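Long-range contacts in uncharacterized protein (Archaeoglobus fulgidus, PDB 3LOT), which probably cleaves 3-keto-5-aminohexanoate as a zinc-dependent member of the beta-keto acid cleavage enzyme family: residues K170-Y176 against P196-I202; P96-R100 against V149-T153. One frame throughout, in Å; residues are numbered along the deposited sequence. Where two conformers were deposited one is given.

Contact 1. Residues K170-Y176 against P196-I202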
loop_
_atom_site.group_PDB
_atom_site.type_symbol
_atom_site.label_atom_id
_atom_site.label_comp_id
_atom_site.label_asym_id
_atom_site.label_seq_id
_atom_site.Cartn_x
_atom_site.Cartn_y
_atom_site.Cartn_z
ATOM N N LYS D 170 -14.982 21.364 19.884
ATOM C CA LYS D 170 -13.984 20.726 19.047
ATOM C C LYS D 170 -14.668 19.871 17.990
ATOM O O LYS D 170 -15.532 19.053 18.315
ATOM C CB LYS D 170 -13.045 19.815 19.813
ATOM C CG LYS D 170 -11.887 19.360 18.913
ATOM C CD LYS D 170 -10.797 18.645 19.638
ATOM C CE LYS D 170 -9.611 18.259 18.686
ATOM N NZ LYS D 170 -8.817 19.432 18.259
ATOM N N PRO D 171 -14.249 20.024 16.728
ATOM C CA PRO D 171 -14.727 19.135 15.693
ATOM C C PRO D 171 -14.094 17.750 15.749
ATOM O O PRO D 171 -12.874 17.590 15.844
ATOM C CB PRO D 171 -14.307 19.856 14.390
ATOM C CG PRO D 171 -13.931 21.211 14.802
ATOM C CD PRO D 171 -13.453 21.128 16.167
ATOM N N GLU D 172 -14.939 16.741 15.666
ATOM C CA GLU D 172 -14.479 15.393 15.415
ATOM C C GLU D 172 -14.885 15.105 13.988
ATOM O O GLU D 172 -16.070 15.017 13.702
ATOM C CB GLU D 172 -15.140 14.407 16.351
ATOM C CG GLU D 172 -14.699 12.977 16.077
ATOM C CD GLU D 172 -15.232 11.985 17.062
ATOM O OE1 GLU D 172 -16.368 11.543 16.871
ATOM O OE2 GLU D 172 -14.485 11.583 17.965
ATOM N N LEU D 173 -13.891 14.901 13.120
ATOM C CA LEU D 173 -14.081 15.049 11.686
ATOM C C LEU D 173 -14.288 13.670 11.124
ATOM O O LEU D 173 -13.346 12.914 11.016
ATOM C CB LEU D 173 -12.853 15.706 11.074
ATOM C CG LEU D 173 -12.507 17.122 11.619
ATOM C CD1 LEU D 173 -11.096 17.462 11.220
ATOM C CD2 LEU D 173 -13.497 18.148 11.069
ATOM N N GLU D 174 -15.517 13.375 10.746
ATOM C CA GLU D 174 -15.890 12.021 10.387
ATOM C C GLU D 174 -15.542 11.868 8.921
ATOM O O GLU D 174 -15.945 12.714 8.100
ATOM C CB GLU D 174 -17.384 11.799 10.600
ATOM C CG GLU D 174 -17.946 12.387 11.905
ATOM C CD GLU D 174 -17.322 11.817 13.167
ATOM O OE1 GLU D 174 -16.750 10.703 13.126
ATOM O OE2 GLU D 174 -17.400 12.505 14.213
ATOM N N CYS D 175 -14.737 10.859 8.624
ATOM C CA CYS D 175 -14.361 10.538 7.270
ATOM C C CYS D 175 -14.734 9.111 6.881
ATOM O O CYS D 175 -14.304 8.166 7.521
ATOM C CB CYS D 175 -12.863 10.693 7.066
ATOM S SG CYS D 175 -12.274 12.412 7.375
ATOM N N TYR D 176 -15.505 8.996 5.804
ATOM C CA TYR D 176 -16.048 7.718 5.325
ATOM C C TYR D 176 -15.400 7.237 4.024
ATOM O O TYR D 176 -15.847 6.228 3.437
ATOM C CB TYR D 176 -17.554 7.812 5.064
ATOM C CG TYR D 176 -18.429 8.139 6.248
ATOM C CD1 TYR D 176 -18.508 9.439 6.726
ATOM C CD2 TYR D 176 -19.229 7.168 6.830
ATOM C CE1 TYR D 176 -19.348 9.773 7.799
ATOM C CE2 TYR D 176 -20.055 7.467 7.901
ATOM C CZ TYR D 176 -20.119 8.778 8.379
ATOM O OH TYR D 176 -20.922 9.072 9.452
ATOM N N PRO D 196 -4.473 20.709 16.561
ATOM C CA PRO D 196 -4.468 19.371 15.965
ATOM C C PRO D 196 -5.880 18.878 15.688
ATOM O O PRO D 196 -6.781 19.025 16.506
ATOM C CB PRO D 196 -3.835 18.497 17.050
ATOM C CG PRO D 196 -3.933 19.270 18.279
ATOM C CD PRO D 196 -4.046 20.697 17.964
ATOM N N LEU D 197 -6.056 18.302 14.524
ATOM C CA LEU D 197 -7.344 17.831 14.115
ATOM C C LEU D 197 -7.640 16.502 14.813
ATOM O O LEU D 197 -6.736 15.766 15.204
ATOM C CB LEU D 197 -7.379 17.630 12.603
ATOM C CG LEU D 197 -6.887 18.791 11.714
ATOM C CD1 LEU D 197 -7.007 18.355 10.274
ATOM C CD2 LEU D 197 -7.642 20.076 11.955
ATOM N N ARG D 198 -8.918 16.237 14.987
ATOM C CA ARG D 198 -9.400 14.947 15.449
ATOM C C ARG D 198 -10.200 14.312 14.341
ATOM O O ARG D 198 -11.257 14.809 14.001
ATOM C CB ARG D 198 -10.259 15.139 16.697
ATOM C CG ARG D 198 -10.837 13.844 17.282
ATOM C CD ARG D 198 -9.800 12.826 17.601
ATOM N NE ARG D 198 -10.384 11.734 18.386
ATOM C CZ ARG D 198 -9.699 10.702 18.891
ATOM N NH1 ARG D 198 -8.405 10.621 18.731
ATOM N NH2 ARG D 198 -10.323 9.742 19.578
ATOM N N LEU D 199 -9.721 13.183 13.818
ATOM C CA LEU D 199 -10.398 12.472 12.723
ATOM C C LEU D 199 -10.969 11.148 13.208
ATOM O O LEU D 199 -10.389 10.457 14.032
ATOM C CB LEU D 199 -9.436 12.134 11.538
ATOM C CG LEU D 199 -8.501 13.130 10.830
ATOM C CD1 LEU D 199 -8.291 12.783 9.325
ATOM C CD2 LEU D 199 -8.946 14.534 10.964
ATOM N N GLN D 200 -12.075 10.745 12.625
ATOM C CA GLN D 200 -12.578 9.433 12.841
ATOM C C GLN D 200 -12.828 8.757 11.495
ATOM O O GLN D 200 -13.474 9.312 10.604
ATOM C CB GLN D 200 -13.825 9.528 13.658
ATOM C CG GLN D 200 -14.488 8.201 13.982
ATOM C CD GLN D 200 -14.987 8.219 15.385
ATOM O OE1 GLN D 200 -14.480 7.509 16.232
ATOM N NE2 GLN D 200 -15.938 9.110 15.661
ATOM N N PHE D 201 -12.272 7.584 11.345
ATOM C CA PHE D 201 -12.353 6.857 10.106
ATOM C C PHE D 201 -13.502 5.868 10.276
ATOM O O PHE D 201 -13.500 5.124 11.261
ATOM C CB PHE D 201 -11.060 6.106 9.870
ATOM C CG PHE D 201 -9.821 6.980 9.792
ATOM C CD1 PHE D 201 -9.848 8.226 9.223
ATOM C CD2 PHE D 201 -8.593 6.482 10.218
ATOM C CE1 PHE D 201 -8.678 8.968 9.102
ATOM C CE2 PHE D 201 -7.437 7.245 10.104
ATOM C CZ PHE D 201 -7.492 8.484 9.561
ATOM N N ILE D 202 -14.500 5.912 9.387
ATOM C CA ILE D 202 -15.707 5.072 9.499
ATOM C C ILE D 202 -15.776 4.093 8.325
ATOM O O ILE D 202 -15.842 4.487 7.148
ATOM C CB ILE D 202 -16.979 5.900 9.586
ATOM C CG1 ILE D 202 -16.837 6.949 10.743
ATOM C CG2 ILE D 202 -18.207 4.993 9.826
ATOM C CD1 ILE D 202 -18.154 7.614 11.204
HETATM O O HOH W 1 -10.594 18.663 14.946
HETATM O O HOH W 2 -14.522 8.873 18.809
#

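Contact 2. Residues P96-R100 against V149-T153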
loop_
_atom_site.group_PDB
_atom_site.type_symbol
_atom_site.label_atom_id
_atom_site.label_comp_id
_atom_site.label_asym_id
_atom_site.label_seq_id
_atom_site.Cartn_x
_atom_site.Cartn_y
_atom_site.Cartn_z
ATOM N N PRO D 96 -30.734 19.066 6.540
ATOM C CA PRO D 96 -29.440 19.735 6.211
ATOM C C PRO D 96 -28.509 20.039 7.433
ATOM O O PRO D 96 -28.928 19.985 8.593
ATOM C CB PRO D 96 -29.873 21.048 5.490
ATOM C CG PRO D 96 -31.296 21.283 5.834
ATOM C CD PRO D 96 -31.895 19.995 6.441
ATOM N N VAL D 97 -27.259 20.383 7.154
ATOM C CA VAL D 97 -26.291 20.750 8.232
ATOM C C VAL D 97 -26.710 21.977 9.098
ATOM O O VAL D 97 -26.673 21.916 10.333
ATOM C CB VAL D 97 -24.852 20.932 7.618
ATOM C CG1 VAL D 97 -23.914 21.791 8.524
ATOM C CG2 VAL D 97 -24.267 19.562 7.318
ATOM N N GLU D 98 -27.115 23.074 8.473
ATOM C CA GLU D 98 -27.533 24.245 9.246
ATOM C C GLU D 98 -28.650 23.918 10.299
ATOM O O GLU D 98 -28.779 24.648 11.314
ATOM C CB GLU D 98 -27.962 25.366 8.305
ATOM N N GLU D 99 -29.421 22.841 10.075
ATOM C CA GLU D 99 -30.476 22.438 11.031
ATOM C C GLU D 99 -29.923 21.421 12.005
ATOM O O GLU D 99 -30.203 21.507 13.195
ATOM C CB GLU D 99 -31.736 21.906 10.307
ATOM C CG GLU D 99 -32.908 21.460 11.215
ATOM C CD GLU D 99 -33.501 22.572 12.073
ATOM O OE1 GLU D 99 -33.447 23.747 11.659
ATOM O OE2 GLU D 99 -34.036 22.250 13.157
ATOM N N ARG D 100 -29.111 20.487 11.490
ATOM C CA ARG D 100 -28.406 19.470 12.305
ATOM C C ARG D 100 -27.414 20.123 13.251
ATOM O O ARG D 100 -27.190 19.651 14.394
ATOM C CB ARG D 100 -27.631 18.504 11.374
ATOM C CG ARG D 100 -28.265 17.093 11.073
ATOM C CD ARG D 100 -27.932 16.587 9.619
ATOM N NE ARG D 100 -26.494 16.575 9.419
ATOM C CZ ARG D 100 -25.807 16.531 8.268
ATOM N NH1 ARG D 100 -26.360 16.444 7.058
ATOM N NH2 ARG D 100 -24.483 16.551 8.367
ATOM N N VAL D 149 -29.329 11.786 -0.101
ATOM C CA VAL D 149 -27.928 12.135 0.036
ATOM C C VAL D 149 -27.657 12.619 1.454
ATOM O O VAL D 149 -28.377 13.465 1.990
ATOM C CB VAL D 149 -27.532 13.191 -1.021
ATOM C CG1 VAL D 149 -26.177 13.847 -0.673
ATOM C CG2 VAL D 149 -27.478 12.520 -2.432
ATOM N N PHE D 150 -26.605 12.090 2.060
ATOM C CA PHE D 150 -26.089 12.646 3.318
ATOM C C PHE D 150 -25.210 13.808 2.932
ATOM O O PHE D 150 -24.079 13.612 2.474
ATOM C CB PHE D 150 -25.282 11.582 4.036
ATOM C CG PHE D 150 -24.749 11.981 5.346
ATOM C CD1 PHE D 150 -25.474 12.782 6.219
ATOM C CD2 PHE D 150 -23.507 11.500 5.756
ATOM C CE1 PHE D 150 -24.938 13.150 7.469
ATOM C CE2 PHE D 150 -22.959 11.835 6.999
ATOM C CZ PHE D 150 -23.675 12.675 7.860
ATOM N N ARG D 151 -25.728 15.010 3.120
ATOM C CA ARG D 151 -25.207 16.195 2.463
ATOM C C ARG D 151 -24.277 17.029 3.371
ATOM O O ARG D 151 -24.666 17.433 4.477
ATOM C CB ARG D 151 -26.400 17.044 2.014
ATOM C CG ARG D 151 -26.041 18.322 1.230
ATOM C CD ARG D 151 -27.114 19.380 1.337
ATOM N NE ARG D 151 -26.726 20.542 0.536
ATOM C CZ ARG D 151 -26.899 20.629 -0.780
ATOM N NH1 ARG D 151 -27.477 19.631 -1.458
ATOM N NH2 ARG D 151 -26.517 21.730 -1.418
ATOM N N ASN D 152 -23.060 17.303 2.899
ATOM C CA ASN D 152 -22.129 18.138 3.646
ATOM C C ASN D 152 -21.221 18.823 2.626
ATOM O O ASN D 152 -20.119 18.353 2.355
ATOM C CB ASN D 152 -21.315 17.320 4.672
ATOM C CG ASN D 152 -22.203 16.445 5.594
ATOM O OD1 ASN D 152 -22.635 16.915 6.662
ATOM N ND2 ASN D 152 -22.439 15.141 5.205
ATOM N N THR D 153 -21.727 19.888 2.033
ATOM C CA THR D 153 -21.029 20.594 0.987
ATOM C C THR D 153 -19.904 21.462 1.555
ATOM O O THR D 153 -19.839 21.670 2.749
ATOM C CB THR D 153 -21.965 21.544 0.208
ATOM O OG1 THR D 153 -22.361 22.623 1.047
ATOM C CG2 THR D 153 -23.211 20.806 -0.356
HETATM O O HOH W 3 -26.249 19.967 4.743
#

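Contact 1. Residues K170-Y176 against P196-I202
Strands K170-C175 and L197-I202 run parallel, their axes 4.5 Å apart at closest approach and 31° askew, with L173 beside L199 and E174 beside Q200. They are neighbours in the TIM-barrel sheet, joined by the beta-alpha-beta crossover through helix 178-189. L173 N donates to R198 O, Q200 N to L173 O, C175 N to Q200 O and I202 N to C175 O. On the face carrying L173, C175, L199 and F201, which packs on helix 178-189, L173 CD1 meets L199 CD2 at 3.6 Å. The polar face of E172, E174, R198 and Q200 probably lines the barrel interior near the metal site, the E172 side chain about 5 Å from that of zinc ligand H50. Q200 OE1 bonds S235. Fully extended, with CG anti to the backbone N (chi1 178°), E172 brings OE2 within hydrogen-bonding reach of a water also near Q200 OE1. An alanine here would probably leave R198 NE, which has no hydrogen-bond partner, without a nearby carboxylate; D256 salt-bridges R198 NH1. I202 CB lies over the Y176 ring in a CH-pi contact, 4.1 Å from the centroid. At the far end K170 NZ donates to P196 O at 2.7 Å, almost in line with the carbonyl bond.

Contact 2. Residues P96-R100 against V149-T153
Bends at chi2 and chi3 swing the R100 guanidinium from helix V97-R100 toward N152, where chi1 (-51°) sets CG anti to the carbonyl carbon and chi2 (-89°) turns OD1 to R100 NH2. R100 NH2 donates to N152 OD1 at 2.5 Å, unusually short, so the exact length is doubtful; the oxygen sits in the guanidinium plane and offers a lone pair, although the amide is turned 70° from that plane. R100 NH1 reaches R151 O at 3.2 Å, a longer bond tilted out of both planes. The flat group is sandwiched near its rim: F150 CE1 stands 3.3 Å above one face and V97 CG2 3.1 Å above the opposite one. N152 ND2, bonded to G117 O, rests over the centre of the F150 ring. A water links V97 N, at the start of the helix, to R151 O. The contact ties the short helix that follows barrel strand 82-85 to the segment leading into helix 154-166, where R151 and T153 also approach D147 of a second subunit. R100 NE donates to T87 O. The buried guanidinium is thus met by neutral carbonyl oxygens of T87, R151 and N152, which probably offset its charge in place of a carboxylate.

Both contacts are buried, but contact 1 lies deeper, its centre about 9 Å from that of the chain against about 16 Å for contact 2. Contact 1 is built into the barrel wall, where regular backbone bonds join two strands and the side chains divide into an apolar and a polar face. Contact 2 joins irregular segments outside the barrel strands, near the subunit interface, and relies on one arginine reaching carbonyl oxygens. Strand 111-115 serves both: N115 is touched by E174 of contact 1 and by F150 and N152 of contact 2. The two meet directly where Y176 OH packs 4.2 Å from F150 CE2, on the side of the zinc ion bound by H50, H52 and E262.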